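Local coordinates for protein putative ManD family dehydratase (Pantoea ananatis, PDB 3T6C) that dehydrates D-gluconate to 2-dehydro-3-deoxy-D-gluconate with low activity, using one magnesium ion per subunit, as a member of the mandelate racemase/muconate lactonizing enzyme family, at residues 304-307 / 308-312; 294-297 / 298-302; 51-54 / 55-58; 113-116 / 117-121. All coordinates share one frame; numbering follows the deposited sequence. Where two conformers were deposited one is given.

Contact 1 (304-307 / 308-312); sequences NEWK and PLIDN
Lys307 and Asp311, one helical turn apart, meet in an i to i+4 salt bridge: NZ of Lys307 lies 2.8 Å from OD2 of Asp311 and approaches on the syn lone pair of that oxygen. The lysine chain runs extended from a CG anti to the backbone N (chi1 -172°) and bends only at its last torsion (chi4 -62°), which turns the ammonium group onto the carboxylate. The same pair is joined through the backbone, where Asp311 N donates to Lys307 O at 2.8 Å in an almost straight bond. One residue earlier, Ile310 N donates to Trp306 O, and CD1 of Ile310 comes within 4.1 Å of Trp306 CE3. Pro308 has no N-H to give to the preceding turn, and the helix kinks there. Just after the helix, Asn312 ND2 and Asn312 N both donate to Pro308 O. Outside the helix, Tyr337 bonds to Asp311 OD1, while Lys307 NZ also forms a salt bridge with Glu281 of the second subunit and a hydrogen bond with Asn341 of the third. An ammonium group shared among Asp311 and these two neighbouring-subunit residues probably stays protonated, tying the helix of a beta-alpha-beta unit to the subunit interfaces.

Contact 2 (294-297 / 298-302); sequences IAMG and ELFVN. With MG (magnesium ion), chain C; GCO (D-gluconic acid), chain D.
Gly297 and Phe300 are the ends of a type I beta turn, closed by Phe300 N donating to Gly297 O at 2.9 Å from above the carbonyl plane. The turn brings the phenyl ring back over the backbone that precedes it: Gly297 CA sits 3.4 Å from the centroid of the Phe300 ring, over the face and 13° off the normal, a CH-pi contact. Gly297, with phi 120°, lets the ring lie directly over its CA. Met296, bent at chi2 and chi3, brings CE to 3.8 Å from Phe300 CZ. Glu298 turns its carboxylate the other way, toward the active site. Its CG lies between the backbone N and the carbonyl carbon (chi1 69°), and from there the chain extends until Glu298 OE1 binds magnesium at 2.2 Å. Asp246 and Glu272 supply the other protein ligands, while gluconate O1B and O2 and water 3 complete the six. The second carboxylate oxygen, Glu298 OE2, is 2.6 Å from gluconate O2 and is hydrogen-bonded by Tyr103 of the second subunit. Magnesium probably polarises the substrate's carboxylate and O2, and the turn fixes one metal ligand at the barrel strand's end.

Contact 3 (51-54 / 55-58); sequences TNEP and GLYG
Thr51 and Leu56 face each other across the hairpin loop that joins strands 44-51 and 57-61, in the three-stranded antiparallel sheet of the N-terminal domain. The tip is a type II beta turn from Glu53 to Leu56, in which Leu56 N donates to Glu53 O at 3.0 Å. Gly55 holds the third position with phi 82°, the positive phi that a type II turn needs there and that glycine readily adopts. At the base of the loop, Leu56 O accepts from Thr51 OG1 at 2.9 Å, with the hydroxyl tilted 33° from the carbonyl plane. Thr51 N reaches Leu56 O only weakly, at 3.4 Å, but water 4 accepts from that N-H and donates to Leu56 O at 2.7 Å. The threonine hydroxyl can bond both to the far arm and to its own because OG1 stands between the backbone N and the carbonyl carbon (chi1 73°): there Thr51 OG1 also accepts from Glu53 N at 3.1 Å, forming an ST turn. The Leu56 side chain crosses that of Glu53 at a slant, its CB 3.9 Å from Glu53 CG. With its proton committed to Leu56 O, the hydroxyl is still an acceptor for Glu53 N, and one side chain thereby links the loop's two arms.

Contact 4 (113-116 / 117-121); sequences ALSG and IDMAL
Leu114 O and Asp118 N form the shortest backbone hydrogen bond between these neighbouring helical turns, 2.8 Å long and lying nearly along the C=O axis. The next bond, from Met119 N to Ser115 O, is 2.9 Å with an N-H...O angle of 172°. On either side of this pair the bonds are weak: Ile117 N is 3.4 Å from Ala113 O and Ala120 N is 3.3 Å from Gly116 O. Among the side chains, Ser115 and Met119 meet one turn apart. The methionine chain is extended beyond CG (chi2 -168°, chi3 -171°), and its terminal methyl, Met119 CE, comes within 3.4 Å of Ser115 OG, while Met119 CG lies 3.4 Å from Ser115 O. The serine hydroxyl has its polar partner in Cys61 O, so the methyl lies beside an oxygen already engaged in a hydrogen bond. CB of Asp118 passes close to Leu114 O before its carboxylate leads away to Thr329 OG1. Around the helix, Leu114 and Asp118 touch helix 91-100, Ala113 and Ile117 touch helix 68-83, Ile117 also meets strand 44-51, and Ser115 and Met119 approach Ser323 and Ile322. This is a buried part of helix 108-129 in the alpha+beta capping domain of the enolase superfamily, packed on its own three-stranded sheet and also contacting loops of the barrel domain.

In the fold
In chain order the sites run contact 3, contact 4, contact 2, contact 1, the first two in the N-terminal domain and the others in the C-terminal barrel. Contacts 3 and 4, with centres 16 Å apart, touch where Gly58 O meets Ala120 CB at 3.6 Å, joining the hairpin to helix 108-129. Contacts 2 and 1, centred 10 Å apart, belong to one beta-alpha-beta unit: Phe300 packs on Trp306 and Leu309. Between the domains, contacts 2 and 4 have nearest atoms about 9 Å apart. The metal-binding turn thus lies near both the capping domain and helix 303-311, and shares with that helix an interface to the second subunit, whereas contact 3 is peripheral.

Contact 1 (304-307 / 308-312)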
loop_
_atom_site.group_PDB
_atom_site.type_symbol
_atom_site.label_atom_id
_atom_site.label_comp_id
_atom_site.label_asym_id
_atom_site.label_seq_id
_atom_site.Cartn_x
_atom_site.Cartn_y
_atom_site.Cartn_z
ATOM N N ASN A 304 -18.611 -9.733 0.043
ATOM C CA ASN A 304 -17.880 -8.478 0.272
ATOM C C ASN A 304 -17.795 -8.076 1.761
ATOM O O ASN A 304 -17.035 -7.164 2.121
ATOM C CB ASN A 304 -18.498 -7.367 -0.569
ATOM C CG ASN A 304 -17.926 -7.352 -1.957
ATOM O OD1 ASN A 304 -16.730 -7.160 -2.106
ATOM N ND2 ASN A 304 -18.746 -7.584 -2.964
ATOM N N GLU A 305 -18.521 -8.793 2.629
ATOM C CA GLU A 305 -18.306 -8.707 4.075
ATOM C C GLU A 305 -17.194 -9.639 4.552
ATOM O O GLU A 305 -16.242 -9.201 5.175
ATOM C CB GLU A 305 -19.591 -9.049 4.846
ATOM C CG GLU A 305 -20.698 -8.023 4.542
ATOM C CD GLU A 305 -22.093 -8.435 5.018
ATOM O OE1 GLU A 305 -22.387 -9.664 4.965
ATOM O OE2 GLU A 305 -22.899 -7.537 5.402
ATOM N N TRP A 306 -17.354 -10.940 4.323
ATOM C CA TRP A 306 -16.437 -11.916 4.925
ATOM C C TRP A 306 -15.079 -12.080 4.226
ATOM O O TRP A 306 -14.038 -12.272 4.902
ATOM C CB TRP A 306 -17.101 -13.273 5.133
ATOM C CG TRP A 306 -17.830 -13.903 3.965
ATOM C CD1 TRP A 306 -19.168 -13.837 3.740
ATOM C CD2 TRP A 306 -17.291 -14.723 2.921
ATOM N NE1 TRP A 306 -19.519 -14.561 2.598
ATOM C CE2 TRP A 306 -18.366 -15.082 2.075
ATOM C CE3 TRP A 306 -16.005 -15.147 2.598
ATOM C CZ2 TRP A 306 -18.194 -15.883 0.933
ATOM C CZ3 TRP A 306 -15.840 -15.987 1.448
ATOM C CH2 TRP A 306 -16.919 -16.315 0.653
ATOM N N LYS A 307 -15.048 -11.929 2.898
ATOM C CA LYS A 307 -13.813 -12.261 2.184
ATOM C C LYS A 307 -12.640 -11.346 2.579
ATOM O O LYS A 307 -11.548 -11.842 2.889
ATOM C CB LYS A 307 -14.063 -12.284 0.656
ATOM C CG LYS A 307 -12.805 -12.835 -0.101
ATOM C CD LYS A 307 -13.157 -12.825 -1.614
ATOM C CE LYS A 307 -11.962 -13.186 -2.462
ATOM N NZ LYS A 307 -10.854 -12.203 -2.317
ATOM N N PRO A 308 -12.829 -10.003 2.601
ATOM C CA PRO A 308 -11.694 -9.146 2.940
ATOM C C PRO A 308 -11.191 -9.417 4.359
ATOM O O PRO A 308 -9.975 -9.285 4.632
ATOM C CB PRO A 308 -12.269 -7.715 2.812
ATOM C CG PRO A 308 -13.462 -7.889 1.888
ATOM C CD PRO A 308 -14.021 -9.223 2.203
ATOM N N LEU A 309 -12.076 -9.822 5.260
ATOM C CA LEU A 309 -11.618 -10.004 6.638
ATOM C C LEU A 309 -10.738 -11.235 6.693
ATOM O O LEU A 309 -9.710 -11.242 7.406
ATOM C CB LEU A 309 -12.786 -10.247 7.579
ATOM C CG LEU A 309 -13.765 -9.072 7.731
ATOM C CD1 LEU A 309 -14.755 -9.310 8.863
ATOM C CD2 LEU A 309 -13.152 -7.736 7.837
ATOM N N ILE A 310 -11.115 -12.257 5.927
ATOM C CA ILE A 310 -10.355 -13.513 5.978
ATOM C C ILE A 310 -9.039 -13.300 5.232
ATOM O O ILE A 310 -7.961 -13.671 5.731
ATOM C CB ILE A 310 -11.180 -14.663 5.421
ATOM C CG1 ILE A 310 -12.379 -14.953 6.353
ATOM C CG2 ILE A 310 -10.279 -15.921 5.293
ATOM C CD1 ILE A 310 -13.418 -15.908 5.677
ATOM N N ASP A 311 -9.085 -12.658 4.063
ATOM C CA ASP A 311 -7.877 -12.400 3.265
ATOM C C ASP A 311 -6.819 -11.663 4.036
ATOM O O ASP A 311 -5.649 -11.968 3.897
ATOM C CB ASP A 311 -8.244 -11.507 2.047
ATOM C CG ASP A 311 -8.745 -12.312 0.867
ATOM O OD1 ASP A 311 -8.360 -13.502 0.734
ATOM O OD2 ASP A 311 -9.441 -11.712 0.037
ATOM N N ASN A 312 -7.250 -10.696 4.827
ATOM C CA ASN A 312 -6.355 -9.780 5.533
ATOM C C ASN A 312 -6.056 -10.202 6.983
ATOM O O ASN A 312 -5.432 -9.445 7.762
ATOM C CB ASN A 312 -6.843 -8.344 5.398
ATOM C CG ASN A 312 -6.743 -7.861 3.987
ATOM O OD1 ASN A 312 -5.624 -7.666 3.478
ATOM N ND2 ASN A 312 -7.875 -7.683 3.331
#

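Contact 2 (294-297 / 298-302)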
loop_
_atom_site.group_PDB
_atom_site.type_symbol
_atom_site.label_atom_id
_atom_site.label_comp_id
_atom_site.label_asym_id
_atom_site.label_seq_id
_atom_site.Cartn_x
_atom_site.Cartn_y
_atom_site.Cartn_z
ATOM N N ILE A 294 -10.302 -12.659 17.595
ATOM C CA ILE A 294 -11.531 -11.991 17.173
ATOM C C ILE A 294 -12.402 -12.953 16.366
ATOM O O ILE A 294 -11.925 -13.614 15.464
ATOM C CB ILE A 294 -11.209 -10.752 16.288
ATOM C CG1 ILE A 294 -10.426 -9.698 17.112
ATOM C CG2 ILE A 294 -12.487 -10.092 15.729
ATOM C CD1 ILE A 294 -11.155 -9.166 18.343
ATOM N N ALA A 295 -13.694 -13.002 16.700
ATOM C CA ALA A 295 -14.678 -13.748 15.908
ATOM C C ALA A 295 -15.659 -12.750 15.310
ATOM O O ALA A 295 -16.066 -11.784 15.973
ATOM C CB ALA A 295 -15.457 -14.736 16.792
ATOM N N MET A 296 -16.062 -12.991 14.048
ATOM C CA MET A 296 -17.054 -12.136 13.402
ATOM C C MET A 296 -17.905 -12.962 12.511
ATOM O O MET A 296 -17.416 -13.902 11.864
ATOM C CB MET A 296 -16.364 -11.103 12.455
ATOM C CG MET A 296 -15.669 -9.903 13.125
ATOM S SD MET A 296 -16.826 -8.631 13.682
ATOM C CE MET A 296 -17.624 -8.168 12.144
ATOM N N GLY A 297 -19.133 -12.471 12.336
ATOM C CA GLY A 297 -19.892 -12.832 11.150
ATOM C C GLY A 297 -21.222 -13.531 11.202
ATOM O O GLY A 297 -21.713 -13.907 10.137
ATOM N N GLU A 298 -21.826 -13.698 12.365
ATOM C CA GLU A 298 -23.178 -14.301 12.384
ATOM C C GLU A 298 -24.147 -13.498 11.523
ATOM O O GLU A 298 -25.127 -14.076 11.007
ATOM C CB GLU A 298 -23.738 -14.441 13.829
ATOM C CG GLU A 298 -24.061 -13.088 14.443
ATOM C CD GLU A 298 -24.339 -13.168 15.940
ATOM O OE1 GLU A 298 -23.575 -13.820 16.668
ATOM O OE2 GLU A 298 -25.323 -12.589 16.417
ATOM N N LEU A 299 -23.910 -12.193 11.371
ATOM C CA LEU A 299 -24.783 -11.342 10.546
ATOM C C LEU A 299 -24.474 -11.382 9.040
ATOM O O LEU A 299 -25.221 -10.804 8.254
ATOM C CB LEU A 299 -24.683 -9.868 11.011
ATOM C CG LEU A 299 -25.555 -9.550 12.220
ATOM C CD1 LEU A 299 -25.135 -8.206 12.840
ATOM C CD2 LEU A 299 -27.049 -9.451 11.751
ATOM N N PHE A 300 -23.357 -11.997 8.633
ATOM C CA PHE A 300 -22.923 -11.823 7.240
ATOM C C PHE A 300 -23.814 -12.540 6.221
ATOM O O PHE A 300 -24.375 -13.619 6.490
ATOM C CB PHE A 300 -21.512 -12.377 7.054
ATOM C CG PHE A 300 -20.436 -11.594 7.758
ATOM C CD1 PHE A 300 -20.629 -10.311 8.267
ATOM C CD2 PHE A 300 -19.177 -12.169 7.897
ATOM C CE1 PHE A 300 -19.569 -9.600 8.877
ATOM C CE2 PHE A 300 -18.118 -11.479 8.466
ATOM C CZ PHE A 300 -18.294 -10.215 8.994
ATOM N N VAL A 301 -24.143 -11.795 5.186
ATOM C CA VAL A 301 -24.912 -12.274 4.022
ATOM C C VAL A 301 -24.202 -12.167 2.680
ATOM O O VAL A 301 -24.835 -12.453 1.609
ATOM C CB VAL A 301 -26.292 -11.580 4.005
ATOM C CG1 VAL A 301 -27.149 -11.982 5.205
ATOM C CG2 VAL A 301 -26.126 -10.048 4.006
ATOM N N ASN A 302 -22.976 -11.650 2.646
ATOM C CA ASN A 302 -22.417 -11.191 1.372
ATOM C C ASN A 302 -20.898 -11.446 1.384
ATOM O O ASN A 302 -20.223 -11.153 2.397
ATOM C CB ASN A 302 -22.698 -9.680 1.267
ATOM C CG ASN A 302 -22.443 -9.106 -0.137
ATOM O OD1 ASN A 302 -21.377 -9.346 -0.755
ATOM N ND2 ASN A 302 -23.439 -8.401 -0.675
HETATM MG MG MG C . -23.091 -13.466 18.741
HETATM C C1 GCO D . -25.012 -15.584 19.339
HETATM C C2 GCO D . -25.854 -14.525 18.734
HETATM C C3 GCO D . -27.338 -14.651 19.019
HETATM C C4 GCO D . -28.135 -13.706 18.143
HETATM C C5 GCO D . -29.436 -14.355 17.740
HETATM C C6 GCO D . -30.293 -13.485 16.837
HETATM O O1A GCO D . -25.471 -16.728 19.626
HETATM O O1B GCO D . -23.758 -15.370 19.430
HETATM O O2 GCO D . -25.245 -13.278 18.948
HETATM O O3 GCO D . -27.497 -14.380 20.363
HETATM O O4 GCO D . -28.377 -12.526 18.888
HETATM O O5 GCO D . -29.150 -15.537 17.091
HETATM O O6 GCO D . -31.501 -14.088 16.416
HETATM O O HOH W 1 -21.584 -10.617 12.845
HETATM O O HOH W 2 -23.924 -15.447 8.481
HETATM O O HOH W 3 -22.830 -11.465 18.171
#

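Contact 3 (51-54 / 55-58)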
loop_
_atom_site.group_PDB
_atom_site.type_symbol
_atom_site.label_atom_id
_atom_site.label_comp_id
_atom_site.label_asym_id
_atom_site.label_seq_id
_atom_site.Cartn_x
_atom_site.Cartn_y
_atom_site.Cartn_z
ATOM N N THR A 51 -38.568 -36.671 -3.579
ATOM C CA THR A 51 -38.182 -37.204 -4.895
ATOM C C THR A 51 -39.164 -38.274 -5.379
ATOM O O THR A 51 -40.149 -38.629 -4.702
ATOM C CB THR A 51 -36.807 -37.817 -4.878
ATOM O OG1 THR A 51 -36.839 -39.078 -4.176
ATOM C CG2 THR A 51 -35.810 -36.893 -4.147
ATOM N N ASN A 52 -38.859 -38.828 -6.535
ATOM C CA ASN A 52 -39.695 -39.891 -7.079
ATOM C C ASN A 52 -39.442 -41.241 -6.452
ATOM O O ASN A 52 -40.184 -42.193 -6.735
ATOM C CB ASN A 52 -39.508 -40.000 -8.590
ATOM C CG ASN A 52 -38.080 -40.246 -8.957
ATOM O OD1 ASN A 52 -37.178 -39.575 -8.451
ATOM N ND2 ASN A 52 -37.842 -41.233 -9.821
ATOM N N GLU A 53 -38.426 -41.344 -5.604
ATOM C CA GLU A 53 -38.136 -42.635 -4.961
ATOM C C GLU A 53 -38.877 -42.655 -3.651
ATOM O O GLU A 53 -38.644 -41.805 -2.800
ATOM C CB GLU A 53 -36.637 -42.806 -4.733
ATOM C CG GLU A 53 -36.333 -43.994 -3.860
ATOM C CD GLU A 53 -34.872 -44.441 -3.898
ATOM O OE1 GLU A 53 -34.226 -44.342 -4.971
ATOM O OE2 GLU A 53 -34.375 -44.906 -2.839
ATOM N N PRO A 54 -39.798 -43.619 -3.489
ATOM C CA PRO A 54 -40.569 -43.641 -2.248
ATOM C C PRO A 54 -39.647 -43.650 -1.040
ATOM O O PRO A 54 -38.682 -44.414 -0.930
ATOM C CB PRO A 54 -41.357 -44.952 -2.329
ATOM C CG PRO A 54 -41.373 -45.304 -3.808
ATOM C CD PRO A 54 -40.097 -44.759 -4.379
ATOM N N GLY A 55 -39.963 -42.759 -0.129
ATOM C CA GLY A 55 -39.244 -42.649 1.112
ATOM C C GLY A 55 -37.939 -41.873 1.111
ATOM O O GLY A 55 -37.386 -41.681 2.182
ATOM N N LEU A 56 -37.443 -41.460 -0.060
ATOM C CA LEU A 56 -36.187 -40.714 -0.167
ATOM C C LEU A 56 -36.558 -39.239 -0.291
ATOM O O LEU A 56 -37.174 -38.812 -1.286
ATOM C CB LEU A 56 -35.398 -41.148 -1.381
ATOM C CG LEU A 56 -34.164 -40.323 -1.734
ATOM C CD1 LEU A 56 -33.196 -40.156 -0.570
ATOM C CD2 LEU A 56 -33.421 -40.950 -2.892
ATOM N N TYR A 57 -36.227 -38.463 0.736
ATOM C CA TYR A 57 -36.513 -37.020 0.724
ATOM C C TYR A 57 -35.375 -36.342 1.459
ATOM O O TYR A 57 -34.565 -36.988 2.131
ATOM C CB TYR A 57 -37.832 -36.685 1.397
ATOM C CG TYR A 57 -38.006 -37.264 2.805
ATOM C CD1 TYR A 57 -37.454 -36.634 3.915
ATOM C CD2 TYR A 57 -38.641 -38.476 2.979
ATOM C CE1 TYR A 57 -37.589 -37.171 5.192
ATOM C CE2 TYR A 57 -38.801 -39.023 4.258
ATOM C CZ TYR A 57 -38.247 -38.356 5.353
ATOM O OH TYR A 57 -38.385 -38.891 6.612
ATOM N N GLY A 58 -35.195 -35.055 1.191
ATOM C CA GLY A 58 -34.204 -34.275 1.928
ATOM C C GLY A 58 -34.814 -33.236 2.867
ATOM O O GLY A 58 -35.822 -32.628 2.521
HETATM O O HOH W 4 -39.817 -38.662 -1.529
#

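Contact 4 (113-116 / 117-121)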
loop_
_atom_site.group_PDB
_atom_site.type_symbol
_atom_site.label_atom_id
_atom_site.label_comp_id
_atom_site.label_asym_id
_atom_site.label_seq_id
_atom_site.Cartn_x
_atom_site.Cartn_y
_atom_site.Cartn_z
ATOM N N ALA A 113 -33.715 -18.911 2.125
ATOM C CA ALA A 113 -34.489 -19.765 1.225
ATOM C C ALA A 113 -33.567 -20.738 0.459
ATOM O O ALA A 113 -33.873 -21.930 0.331
ATOM C CB ALA A 113 -35.310 -18.918 0.251
ATOM N N LEU A 114 -32.459 -20.235 -0.087
ATOM C CA LEU A 114 -31.495 -21.036 -0.834
ATOM C C LEU A 114 -30.911 -22.119 0.077
ATOM O O LEU A 114 -30.714 -23.273 -0.344
ATOM C CB LEU A 114 -30.418 -20.083 -1.382
ATOM C CG LEU A 114 -29.309 -20.735 -2.157
ATOM C CD1 LEU A 114 -29.872 -21.572 -3.320
ATOM C CD2 LEU A 114 -28.415 -19.554 -2.627
ATOM N N SER A 115 -30.631 -21.759 1.341
ATOM C CA SER A 115 -30.087 -22.757 2.289
ATOM C C SER A 115 -31.015 -23.929 2.524
ATOM O O SER A 115 -30.577 -25.090 2.630
ATOM C CB SER A 115 -29.872 -22.049 3.671
ATOM O OG SER A 115 -29.424 -22.994 4.627
ATOM N N GLY A 116 -32.320 -23.661 2.612
ATOM C CA GLY A 116 -33.252 -24.729 2.898
ATOM C C GLY A 116 -33.187 -25.752 1.763
ATOM O O GLY A 116 -33.180 -26.982 2.010
ATOM N N ILE A 117 -33.111 -25.240 0.534
ATOM C CA ILE A 117 -32.965 -26.084 -0.655
ATOM C C ILE A 117 -31.646 -26.834 -0.644
ATOM O O ILE A 117 -31.615 -28.048 -0.786
ATOM C CB ILE A 117 -33.058 -25.239 -1.949
ATOM C CG1 ILE A 117 -34.452 -24.596 -2.087
ATOM C CG2 ILE A 117 -32.762 -26.093 -3.165
ATOM C CD1 ILE A 117 -35.583 -25.518 -1.762
ATOM N N ASP A 118 -30.555 -26.094 -0.466
ATOM C CA ASP A 118 -29.213 -26.665 -0.555
ATOM C C ASP A 118 -28.963 -27.783 0.478
ATOM O O ASP A 118 -28.445 -28.854 0.143
ATOM C CB ASP A 118 -28.162 -25.563 -0.407
ATOM C CG ASP A 118 -26.753 -26.094 -0.557
ATOM O OD1 ASP A 118 -26.341 -26.389 -1.730
ATOM O OD2 ASP A 118 -26.073 -26.210 0.495
ATOM N N MET A 119 -29.334 -27.530 1.735
ATOM C CA MET A 119 -29.138 -28.556 2.783
ATOM C C MET A 119 -29.946 -29.812 2.418
ATOM O O MET A 119 -29.472 -30.948 2.599
ATOM C CB MET A 119 -29.541 -28.027 4.182
ATOM C CG MET A 119 -28.636 -26.973 4.712
ATOM S SD MET A 119 -29.058 -26.768 6.445
ATOM C CE MET A 119 -28.085 -25.300 6.811
ATOM N N ALA A 120 -31.191 -29.628 1.943
ATOM C CA ALA A 120 -32.018 -30.790 1.592
ATOM C C ALA A 120 -31.403 -31.558 0.440
ATOM O O ALA A 120 -31.488 -32.794 0.396
ATOM C CB ALA A 120 -33.413 -30.346 1.228
ATOM N N LEU A 121 -30.769 -30.878 -0.492
ATOM C CA LEU A 121 -30.118 -31.616 -1.581
ATOM C C LEU A 121 -28.885 -32.388 -1.102
ATOM O O LEU A 121 -28.667 -33.524 -1.575
ATOM C CB LEU A 121 -29.706 -30.656 -2.719
ATOM C CG LEU A 121 -30.905 -30.020 -3.391
ATOM C CD1 LEU A 121 -30.462 -28.961 -4.402
ATOM C CD2 LEU A 121 -31.799 -31.069 -4.101
#